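Local coordinates for cadherin-related family member 2 (Mus musculus, PDB 5CYX), which probably joins neighbouring microvilli of epithelial cells through calcium-dependent complexes of its extracellular cadherin repeats with CDHR5, so controlling how the microvilli pack, at residues Tyr41-Gly45 with Pro46-Tyr50; Arg221-Arg224 with Glu225-Ala229; Val14-Pro17 with Glu18-Val22. All blocks are in the same frame, centred on the assembly; numbering follows the deposited sequence.

Contact 1 (Tyr41-Gly45 with Pro46-Tyr50)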
loop_
_atom_site.group_PDB
_atom_site.type_symbol
_atom_site.label_atom_id
_atom_site.label_comp_id
_atom_site.label_asym_id
_atom_site.label_seq_id
_atom_site.Cartn_x
_atom_site.Cartn_y
_atom_site.Cartn_z
ATOM N N TYR A 41 25.948 -53.282 -18.932
ATOM C CA TYR A 41 25.247 -52.456 -17.942
ATOM C C TYR A 41 23.743 -52.621 -18.040
ATOM O O TYR A 41 23.228 -52.901 -19.109
ATOM C CB TYR A 41 25.518 -50.970 -18.190
ATOM C CG TYR A 41 26.951 -50.617 -18.332
ATOM C CD1 TYR A 41 27.706 -50.244 -17.217
ATOM C CD2 TYR A 41 27.569 -50.626 -19.582
ATOM C CE1 TYR A 41 29.042 -49.897 -17.347
ATOM C CE2 TYR A 41 28.911 -50.278 -19.715
ATOM C CZ TYR A 41 29.635 -49.921 -18.590
ATOM O OH TYR A 41 30.960 -49.580 -18.692
ATOM N N GLY A 42 23.051 -52.382 -16.931
ATOM C CA GLY A 42 21.585 -52.348 -16.921
ATOM C C GLY A 42 21.048 -51.410 -15.859
ATOM O O GLY A 42 21.784 -50.975 -14.966
ATOM N N ILE A 43 19.773 -51.071 -15.989
ATOM C CA ILE A 43 19.051 -50.318 -14.972
ATOM C C ILE A 43 17.802 -51.115 -14.618
ATOM O O ILE A 43 17.115 -51.596 -15.506
ATOM C CB ILE A 43 18.773 -48.863 -15.427
ATOM C CG1 ILE A 43 20.082 -48.071 -15.264
ATOM C CG2 ILE A 43 17.705 -48.179 -14.574
ATOM C CD1 ILE A 43 20.098 -46.669 -15.844
ATOM N N SER A 44 17.556 -51.288 -13.321
ATOM C CA SER A 44 16.425 -52.096 -12.819
ATOM C C SER A 44 15.769 -51.432 -11.604
ATOM O O SER A 44 16.252 -50.400 -11.083
ATOM C CB SER A 44 16.893 -53.509 -12.438
ATOM O OG SER A 44 17.813 -53.439 -11.349
ATOM N N GLY A 45 14.661 -52.032 -11.170
ATOM C CA GLY A 45 13.923 -51.573 -9.989
ATOM C C GLY A 45 12.700 -50.823 -10.446
ATOM O O GLY A 45 12.474 -50.681 -11.651
ATOM N N PRO A 46 11.901 -50.327 -9.495
ATOM C CA PRO A 46 10.581 -49.779 -9.842
ATOM C C PRO A 46 10.617 -48.541 -10.765
ATOM O O PRO A 46 9.677 -48.330 -11.525
ATOM C CB PRO A 46 9.974 -49.436 -8.477
ATOM C CG PRO A 46 11.154 -49.251 -7.570
ATOM C CD PRO A 46 12.155 -50.259 -8.046
ATOM N N ASN A 47 11.700 -47.762 -10.718
ATOM C CA ASN A 47 11.852 -46.606 -11.607
ATOM C C ASN A 47 12.661 -46.846 -12.881
ATOM O O ASN A 47 13.069 -45.888 -13.534
ATOM C CB ASN A 47 12.512 -45.493 -10.801
ATOM C CG ASN A 47 11.710 -45.129 -9.581
ATOM O OD1 ASN A 47 10.519 -44.893 -9.678
ATOM N ND2 ASN A 47 12.360 -45.070 -8.430
ATOM N N ALA A 48 12.894 -48.108 -13.245
ATOM C CA ALA A 48 13.653 -48.456 -14.468
ATOM C C ALA A 48 13.157 -47.787 -15.733
ATOM O O ALA A 48 13.956 -47.522 -16.622
ATOM C CB ALA A 48 13.662 -49.973 -14.704
ATOM N N SER A 49 11.871 -47.493 -15.819
ATOM C CA SER A 49 11.279 -46.998 -17.075
ATOM C C SER A 49 11.589 -45.533 -17.369
ATOM O O SER A 49 11.287 -45.047 -18.434
ATOM C CB SER A 49 9.759 -47.201 -17.065
ATOM O OG SER A 49 9.180 -46.435 -16.025
ATOM N N TYR A 50 12.178 -44.817 -16.419
ATOM C CA TYR A 50 12.679 -43.497 -16.694
ATOM C C TYR A 50 13.873 -43.505 -17.633
ATOM O O TYR A 50 14.177 -42.464 -18.234
ATOM C CB TYR A 50 13.114 -42.785 -15.392
ATOM C CG TYR A 50 11.988 -42.153 -14.646
ATOM C CD1 TYR A 50 11.454 -40.944 -15.059
ATOM C CD2 TYR A 50 11.439 -42.766 -13.530
ATOM C CE1 TYR A 50 10.406 -40.341 -14.371
ATOM C CE2 TYR A 50 10.396 -42.179 -12.834
ATOM C CZ TYR A 50 9.892 -40.957 -13.253
ATOM O OH TYR A 50 8.881 -40.356 -12.538
#
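With chi1 at -77°, Ile-43 sets CG1 opposite its carbonyl carbon and puts CG2 anti to its own N; that methyl branch is the one that meets Ala-48. CG2 of Ile-43 stands 4.1 Å from CA of Ala-48 and 4.4 Å from its CB, a light apolar touch rather than a tight one. The Ala-48 methyl is turned back against the strand it has just left. Its CB sits 4.0 Å from CA of Ser-44 and 3.9 Å from O of Ile-43, so it rests on main chain as much as on side chain.

What folds the chain back is a type I beta turn from Gly-45 to Ala-48, with Pro-46 and Asn-47 at its two corners. Ala-48 N donates to O of Gly-45 at 3.1 Å with an N-H...O angle of 159°, reasonably straight, though the donor rises above the carbonyl plane, 52° out of it. The same oxygen lies 3.4 Å from CB of Ala-48, so the residue that closes the turn meets it with both amide and methyl. Gly-45 has a positive phi, and at its backbone angles a CB would jam against O of Ser-44 and clash with CD of Pro-46; the position calls for glycine. Beyond the turn, Tyr-50 N bonds to O of Asn-47 at 3.2 Å as the chain enters a short 3-10 turn.

Around this bend, Asn-47 ND2 is hydrogen-bonded to O of Lys-75, and the Tyr-50 ring stacks with Phe-74. Ile-43 packs on Phe-51 and Val-53 of strand 51-53 and on Ile-78 of strand 73-81, which also pairs through its backbone with Gly-42 and Ser-44 of strand 40-44, an outermost strand of its sheet.

Contact 2 (Arg221-Arg224 with Glu225-Ala229)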
loop_
_atom_site.group_PDB
_atom_site.type_symbol
_atom_site.label_atom_id
_atom_site.label_comp_id
_atom_site.label_asym_id
_atom_site.label_seq_id
_atom_site.Cartn_x
_atom_site.Cartn_y
_atom_site.Cartn_z
ATOM N N ARG A 221 -29.861 21.130 -8.765
ATOM C CA ARG A 221 -29.701 22.300 -9.655
ATOM C C ARG A 221 -30.972 22.648 -10.412
ATOM O O ARG A 221 -31.587 21.793 -11.052
ATOM C CB ARG A 221 -28.629 22.024 -10.693
ATOM C CG ARG A 221 -27.231 22.121 -10.151
ATOM C CD ARG A 221 -26.246 21.557 -11.160
ATOM N NE ARG A 221 -24.997 22.323 -11.182
ATOM C CZ ARG A 221 -24.833 23.543 -11.716
ATOM N NH1 ARG A 221 -23.638 24.121 -11.647
ATOM N NH2 ARG A 221 -25.840 24.200 -12.298
ATOM N N PHE A 222 -31.332 23.919 -10.384
ATOM C CA PHE A 222 -32.456 24.395 -11.171
ATOM C C PHE A 222 -32.210 24.200 -12.665
ATOM O O PHE A 222 -31.084 24.253 -13.130
ATOM C CB PHE A 222 -32.739 25.860 -10.863
ATOM C CG PHE A 222 -33.373 26.060 -9.527
ATOM C CD1 PHE A 222 -34.752 25.953 -9.380
ATOM C CD2 PHE A 222 -32.593 26.323 -8.406
ATOM C CE1 PHE A 222 -35.337 26.123 -8.147
ATOM C CE2 PHE A 222 -33.182 26.471 -7.156
ATOM C CZ PHE A 222 -34.552 26.381 -7.032
ATOM N N ILE A 223 -33.284 23.949 -13.397
ATOM C CA ILE A 223 -33.228 23.706 -14.836
ATOM C C ILE A 223 -32.830 24.963 -15.624
ATOM O O ILE A 223 -32.120 24.860 -16.613
ATOM C CB ILE A 223 -34.606 23.140 -15.317
ATOM C CG1 ILE A 223 -34.837 21.746 -14.721
ATOM C CG2 ILE A 223 -34.715 23.084 -16.836
ATOM C CD1 ILE A 223 -33.669 20.787 -14.867
ATOM N N ARG A 224 -33.278 26.134 -15.177
ATOM C CA ARG A 224 -33.057 27.388 -15.900
ATOM C C ARG A 224 -32.337 28.385 -15.025
ATOM O O ARG A 224 -32.504 28.390 -13.811
ATOM C CB ARG A 224 -34.392 27.984 -16.335
ATOM C CG ARG A 224 -35.243 27.017 -17.133
ATOM C CD ARG A 224 -36.401 27.726 -17.802
ATOM N NE ARG A 224 -37.122 26.826 -18.701
ATOM C CZ ARG A 224 -38.089 27.194 -19.543
ATOM N NH1 ARG A 224 -38.487 28.467 -19.628
ATOM N NH2 ARG A 224 -38.667 26.274 -20.315
ATOM N N GLU A 225 -31.536 29.235 -15.656
ATOM C CA GLU A 225 -30.863 30.321 -14.953
ATOM C C GLU A 225 -31.820 31.485 -14.695
ATOM O O GLU A 225 -31.652 32.268 -13.737
ATOM C CB GLU A 225 -29.676 30.787 -15.767
ATOM C CG GLU A 225 -28.880 31.899 -15.098
ATOM C CD GLU A 225 -27.713 32.369 -15.938
ATOM O OE1 GLU A 225 -27.432 33.583 -15.928
ATOM O OE2 GLU A 225 -27.077 31.528 -16.606
ATOM N N PHE A 226 -32.863 31.563 -15.537
ATOM C CA PHE A 226 -33.916 32.544 -15.368
ATOM C C PHE A 226 -35.314 31.923 -15.388
ATOM O O PHE A 226 -35.601 30.976 -16.131
ATOM C CB PHE A 226 -33.811 33.591 -16.455
ATOM C CG PHE A 226 -32.519 34.346 -16.430
ATOM C CD1 PHE A 226 -32.178 35.126 -15.319
ATOM C CD2 PHE A 226 -31.641 34.293 -17.517
ATOM C CE1 PHE A 226 -30.982 35.842 -15.300
ATOM C CE2 PHE A 226 -30.445 35.007 -17.500
ATOM C CZ PHE A 226 -30.116 35.784 -16.392
ATOM N N TYR A 227 -36.162 32.463 -14.525
ATOM C CA TYR A 227 -37.594 32.225 -14.563
ATOM C C TYR A 227 -38.264 33.575 -14.271
ATOM O O TYR A 227 -37.918 34.274 -13.302
ATOM C CB TYR A 227 -38.026 31.221 -13.480
ATOM C CG TYR A 227 -37.819 29.719 -13.732
ATOM C CD1 TYR A 227 -38.708 28.951 -14.501
ATOM C CD2 TYR A 227 -36.809 29.049 -13.087
ATOM C CE1 TYR A 227 -38.519 27.569 -14.665
ATOM C CE2 TYR A 227 -36.594 27.674 -13.230
ATOM C CZ TYR A 227 -37.445 26.922 -14.017
ATOM O OH TYR A 227 -37.232 25.547 -14.146
ATOM N N SER A 228 -39.208 33.956 -15.114
ATOM C CA SER A 228 -40.198 34.962 -14.721
ATOM C C SER A 228 -41.581 34.622 -15.264
ATOM O O SER A 228 -41.752 33.694 -16.063
ATOM C CB SER A 228 -39.758 36.381 -15.101
ATOM O OG SER A 228 -39.308 36.436 -16.425
ATOM N N ALA A 229 -42.585 35.324 -14.767
ATOM C CA ALA A 229 -43.953 35.070 -15.196
ATOM C C ALA A 229 -44.773 36.279 -14.870
ATOM O O ALA A 229 -44.264 37.244 -14.255
ATOM C CB ALA A 229 -44.520 33.820 -14.510
#
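The phenol oxygen of Tyr-227 lies 3.7 Å from CB of Ile-223 and is hydrogen-bonded to the backbone N of Glu-245 on strand 240-248. CG of Arg-224 comes within 3.9 Å of this oxygen as well, so two aliphatic carbons crowd one side of a hydroxyl whose polar partner is on strand 240-248.

Arg-224 lays the start of its side chain over one face of the tyrosine ring. Its CB makes a CH-pi contact 4.1 Å from the ring centroid, 22° off the normal, and CD follows at 3.8 Å from CE1 of Tyr-227. The arginine is extended from CG to NE and crosses the tyrosine at about a right angle; its guanidinium plane stays within 7° of the ring plane but is displaced past CE1 rather than centred over the ring. CB of Arg-224 is also close to O of Phe-226, at 3.2 Å.

A serine in place of Tyr-227 would probably cost the Glu-245 amide its bond to the phenol oxygen and leave the arginine methylenes with no ring to lie on.

Strand 220-222 pairs with 240-248 in one sheet, and strand 228-231 runs parallel to 315-324 in the other. The bend therefore carries the first strand from sheet to sheet, the divided A strand characteristic of the cadherin beta sandwich, here in the third repeat.

Contact 3 (Val14-Pro17 with Glu18-Val22). With CA (calcium ion), chain C; CA (calcium ion), chain B.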
loop_
_atom_site.group_PDB
_atom_site.type_symbol
_atom_site.label_atom_id
_atom_site.label_comp_id
_atom_site.label_asym_id
_atom_site.label_seq_id
_atom_site.Cartn_x
_atom_site.Cartn_y
_atom_site.Cartn_z
ATOM N N VAL A 14 22.838 -38.582 -9.076
ATOM C CA VAL A 14 22.921 -37.850 -10.319
ATOM C C VAL A 14 21.786 -36.795 -10.384
ATOM O O VAL A 14 20.629 -37.076 -10.020
ATOM C CB VAL A 14 22.885 -38.869 -11.463
ATOM C CG1 VAL A 14 21.457 -39.304 -11.812
ATOM C CG2 VAL A 14 23.605 -38.318 -12.647
ATOM N N THR A 15 22.108 -35.602 -10.854
ATOM C CA THR A 15 21.183 -34.488 -10.857
ATOM C C THR A 15 20.798 -34.184 -12.289
ATOM O O THR A 15 21.684 -33.895 -13.092
ATOM C CB THR A 15 21.857 -33.218 -10.269
ATOM O OG1 THR A 15 22.252 -33.474 -8.926
ATOM C CG2 THR A 15 20.908 -32.057 -10.235
ATOM N N LEU A 16 19.505 -34.259 -12.618
ATOM C CA LEU A 16 19.013 -33.906 -13.960
ATOM C C LEU A 16 18.040 -32.719 -13.922
ATOM O O LEU A 16 17.192 -32.675 -13.067
ATOM C CB LEU A 16 18.299 -35.115 -14.586
ATOM C CG LEU A 16 19.225 -36.336 -14.732
ATOM C CD1 LEU A 16 18.471 -37.619 -15.084
ATOM C CD2 LEU A 16 20.306 -36.075 -15.771
ATOM N N PRO A 17 18.130 -31.783 -14.869
ATOM C CA PRO A 17 17.035 -30.824 -14.969
ATOM C C PRO A 17 15.711 -31.468 -15.530
ATOM O O PRO A 17 15.762 -32.302 -16.451
ATOM C CB PRO A 17 17.569 -29.791 -15.953
ATOM C CG PRO A 17 18.621 -30.483 -16.777
ATOM C CD PRO A 17 18.988 -31.769 -16.078
ATOM N N GLU A 18 14.578 -31.039 -14.967
ATOM C CA GLU A 18 13.270 -31.556 -15.308
ATOM C C GLU A 18 12.873 -31.275 -16.771
ATOM O O GLU A 18 12.056 -31.935 -17.285
ATOM C CB GLU A 18 12.210 -31.042 -14.328
ATOM C CG GLU A 18 11.761 -29.581 -14.462
ATOM C CD GLU A 18 10.444 -29.291 -13.775
ATOM O OE1 GLU A 18 9.519 -30.177 -13.767
ATOM O OE2 GLU A 18 10.263 -28.158 -13.253
ATOM N N ASP A 19 13.508 -30.312 -17.438
ATOM C CA ASP A 19 13.256 -30.060 -18.884
ATOM C C ASP A 19 14.155 -30.887 -19.801
ATOM O O ASP A 19 14.182 -30.623 -21.006
ATOM C CB ASP A 19 13.406 -28.569 -19.206
ATOM C CG ASP A 19 14.749 -28.033 -18.778
ATOM O OD1 ASP A 19 15.576 -28.862 -18.381
ATOM O OD2 ASP A 19 15.010 -26.824 -18.859
ATOM N N LEU A 20 14.868 -31.886 -19.265
ATOM C CA LEU A 20 15.619 -32.833 -20.083
ATOM C C LEU A 20 14.637 -33.565 -20.974
ATOM O O LEU A 20 13.702 -34.171 -20.478
ATOM C CB LEU A 20 16.405 -33.850 -19.280
ATOM C CG LEU A 20 17.377 -34.769 -20.030
ATOM C CD1 LEU A 20 18.571 -34.000 -20.634
ATOM C CD2 LEU A 20 17.916 -35.826 -19.081
ATOM N N PRO A 21 14.809 -33.453 -22.290
ATOM C CA PRO A 21 13.861 -34.095 -23.218
ATOM C C PRO A 21 13.983 -35.609 -23.264
ATOM O O PRO A 21 15.088 -36.170 -23.181
ATOM C CB PRO A 21 14.261 -33.541 -24.596
ATOM C CG PRO A 21 15.239 -32.478 -24.344
ATOM C CD PRO A 21 15.843 -32.688 -22.994
ATOM N N VAL A 22 12.863 -36.269 -23.449
ATOM C CA VAL A 22 12.893 -37.692 -23.615
ATOM C C VAL A 22 13.739 -38.021 -24.833
ATOM O O VAL A 22 13.593 -37.399 -25.865
ATOM C CB VAL A 22 11.487 -38.272 -23.812
ATOM C CG1 VAL A 22 11.595 -39.751 -24.081
ATOM C CG2 VAL A 22 10.648 -38.042 -22.554
HETATM CA CA CA C . 8.840 -26.671 -12.466
HETATM CA CA CA B . 7.231 -29.824 -14.357
HETATM O O HOH W 1 4.917 -29.201 -14.927
#
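Glu-18 starts at CB, which rests 3.7 Å from C of Pro-17. From there chi1 of 75° places CG between the backbone N and the carbonyl carbon, a crowded position, and the chain then runs out extended to the carboxylate. CD stands 3.3 Å from each of two calcium ions, and the carboxylate bridges them. OE1 binds the calcium of chain B at 2.4 Å and is also hydrogen-bonded to N of Phe-68, while OE2 binds the calcium of chain C at 2.2 Å, one oxygen to each metal.

The backbone that presents this glutamate is a type I turn from Pro-17 to Leu-20. Leu-20 N donates to O of Pro-17 at 3.0 Å, 155° at the hydrogen, coming from above the carbonyl plane. Asp-19 brings OD1 to 3.3 Å from CB of Pro-17, and its OD2 is hydrogen-bonded to N of Asp-195. CD2 of Leu-16 meets CD2 of Leu-20 at 4.1 Å.

Asp-67, Glu-69 and Asp-100 help hold the chain B ion, which also binds a water; Glu-69, Asp-97, Asp-100, Asp-133 and O of Arg-98 join Glu-18 at the other. So many carboxylates would probably repel one another without the metals, consistent with a linker between the first two cadherin repeats that depends on calcium for its shape.

Overall arrangement
Along the chain contact 3 comes first, then contact 1, both in the first cadherin repeat, and contact 2 follows in the third. Contacts 1 and 3 have centres 16 Å apart and nearest atoms about 7 Å apart, without touching; they take in the ends of strands 40-44 and 13-17, the two outermost of a single four-stranded sheet. Contact 2 is remote, its centre 94 Å from that of contact 1 and 81 Å from that of contact 3, across the centre of the chain, with the whole second repeat between. This spread reflects a rod of repeats laid end to end, with contact 3 reaching the calcium-bound junction that joins the first two.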